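Local atomic coordinates of ribosome biogenesis GTPase A (Thermotoga maritima, PDB entry 3CNO), a protein that binds and probably hydrolyses GTP and is probably required for a late step in assembly of the 50S ribosomal subunit. Residues F192-G197 against F245-D250. Sequence-based numbering, arbitrary orientation.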
# COMPACT_ATOMS: atom_id res chain seq x y z
N PHE A 192 14.07 -3.24 -5.01
CA PHE A 192 14.16 -4.31 -4.03
C PHE A 192 15.60 -4.55 -3.57
O PHE A 192 15.90 -4.51 -2.38
CB PHE A 192 13.55 -5.61 -4.57
CG PHE A 192 13.67 -6.78 -3.63
CD1 PHE A 192 12.71 -7.00 -2.66
CD2 PHE A 192 14.75 -7.65 -3.71
CE1 PHE A 192 12.82 -8.09 -1.77
CE2 PHE A 192 14.87 -8.73 -2.84
CZ PHE A 192 13.90 -8.96 -1.87
N ALA A 193 16.49 -4.78 -4.54
CA ALA A 193 17.89 -5.07 -4.28
C ALA A 193 18.57 -3.99 -3.45
O ALA A 193 19.34 -4.31 -2.55
CB ALA A 193 18.65 -5.30 -5.60
N ARG A 194 18.31 -2.71 -3.75
CA ARG A 194 18.92 -1.62 -2.98
C ARG A 194 18.40 -1.60 -1.55
O ARG A 194 19.18 -1.40 -0.61
CB ARG A 194 18.69 -0.24 -3.61
CG ARG A 194 19.54 0.85 -2.96
CD ARG A 194 18.93 2.24 -3.06
NE ARG A 194 19.64 3.18 -2.20
CZ ARG A 194 19.22 4.41 -1.90
NH1 ARG A 194 19.95 5.19 -1.10
NH2 ARG A 194 18.07 4.88 -2.38
N SER A 195 17.10 -1.82 -1.39
CA SER A 195 16.48 -1.83 -0.07
C SER A 195 17.02 -2.95 0.82
O SER A 195 17.23 -2.75 2.01
CB SER A 195 14.96 -1.96 -0.20
OG SER A 195 14.46 -1.09 -1.20
N ILE A 196 17.25 -4.12 0.23
CA ILE A 196 17.62 -5.29 1.01
C ILE A 196 19.15 -5.52 1.06
O ILE A 196 19.65 -6.21 1.95
CB ILE A 196 16.82 -6.54 0.53
CG1 ILE A 196 16.47 -7.45 1.71
CG2 ILE A 196 17.55 -7.26 -0.56
CD1 ILE A 196 15.61 -8.66 1.34
N GLY A 197 19.88 -4.91 0.13
CA GLY A 197 21.35 -4.97 0.11
C GLY A 197 21.97 -5.89 -0.93
O GLY A 197 23.17 -6.19 -0.87
N PHE A 245 10.48 0.27 0.25
CA PHE A 245 10.91 0.56 -1.13
C PHE A 245 11.17 2.04 -1.36
O PHE A 245 11.80 2.43 -2.35
CB PHE A 245 9.88 0.03 -2.14
CG PHE A 245 9.44 -1.37 -1.85
CD1 PHE A 245 10.37 -2.41 -1.75
CD2 PHE A 245 8.09 -1.65 -1.64
CE1 PHE A 245 9.97 -3.70 -1.47
CE2 PHE A 245 7.67 -2.94 -1.37
CZ PHE A 245 8.61 -3.96 -1.27
N GLU A 246 10.66 2.86 -0.44
CA GLU A 246 10.96 4.29 -0.44
C GLU A 246 11.44 4.72 0.94
O GLU A 246 11.02 4.18 1.97
CB GLU A 246 9.76 5.11 -0.90
CG GLU A 246 9.20 4.64 -2.24
CD GLU A 246 7.99 5.41 -2.69
OE1 GLU A 246 7.98 5.85 -3.86
OE2 GLU A 246 7.05 5.58 -1.90
N ARG A 247 12.36 5.69 0.92
CA ARG A 247 12.93 6.30 2.11
C ARG A 247 12.72 7.81 1.93
O ARG A 247 12.77 8.29 0.80
CB ARG A 247 14.42 5.99 2.18
CG ARG A 247 14.76 4.61 2.71
CD ARG A 247 15.89 3.92 1.91
NE ARG A 247 15.41 2.72 1.20
CZ ARG A 247 15.39 2.56 -0.13
NH1 ARG A 247 15.85 3.52 -0.94
NH2 ARG A 247 14.93 1.44 -0.65
N PRO A 248 12.44 8.54 3.02
CA PRO A 248 12.36 10.01 2.88
C PRO A 248 13.70 10.74 2.62
O PRO A 248 13.69 11.84 2.09
CB PRO A 248 11.74 10.46 4.21
CG PRO A 248 12.05 9.36 5.18
CD PRO A 248 12.15 8.09 4.39
N GLU A 249 14.83 10.10 2.94
CA GLU A 249 16.18 10.75 2.93
C GLU A 249 16.75 11.44 1.67
O GLU A 249 17.49 12.41 1.82
CB GLU A 249 17.26 9.83 3.53
CG GLU A 249 16.90 8.37 3.61
CD GLU A 249 16.26 8.03 4.94
OE1 GLU A 249 15.29 7.25 4.94
OE2 GLU A 249 16.73 8.53 5.99
N ASP A 250 16.48 10.95 0.44
CA ASP A 250 15.74 9.73 0.12
C ASP A 250 16.59 8.77 -0.72
O ASP A 250 16.10 7.74 -1.20
CB ASP A 250 14.46 10.10 -0.65
CG ASP A 250 14.67 11.25 -1.61
OD1 ASP A 250 13.88 12.22 -1.56
OD2 ASP A 250 15.63 11.19 -2.42
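Arg247 reaches from the C-terminal loop to the last turn of helix 182-196, where its guanidinium meets Ser195 and Arg194. Its CB already points at the helix, and CG lies beside the backbone N (chi1 -80°). From there the chain bends at chi2 and again at chi3; CG, CD and NE meet nothing near in 192-197, and the side chain rests instead on Thr63 and Lys66 of helix 61-72. NH2 stops 2.6 Å from Ser195 OG, which lies at the edge of the guanidinium and in its plane, and 3.4 Å from Ser195 CB. That hydroxyl has its main hydrogen-bond partner within its own helix, Ile191 O, with Ser244 O as a weak, competing one.

NH1 goes to the other arginine. Arg194 runs extended from CG to NE and brings its NH2 to 3.0 Å from Arg247 NH1, with the two guanidinium planes 75° apart. Both nitrogens are donors, so this is an approach of like charges, which probably costs energy. Asp250 O, at the edge of the Arg194 guanidinium, is 3.7 Å from Arg194 NH2 and may soften the repulsion a little.

Toward the start of both segments the contact turns apolar: Phe245 CE1 comes within 4.5 Å of Phe192 CD1, at the edge of the Phe192 ring. Phe192 also packs edge-to-face on Phe231, and both phenylalanines touch Val235, so helix 224-236 completes the small hydrophobic cluster. Phe245 and Glu246 make backbone hydrogen bonds to Arg32 in the loop after strand 24-30, while Pro248 lies on helix 61-72 of the GTPase domain. The C-terminal loop thus bridges strand 24-30 and helix 61-72 of the nucleotide-binding domain and helices 182-196 and 224-236 of the C-terminal region.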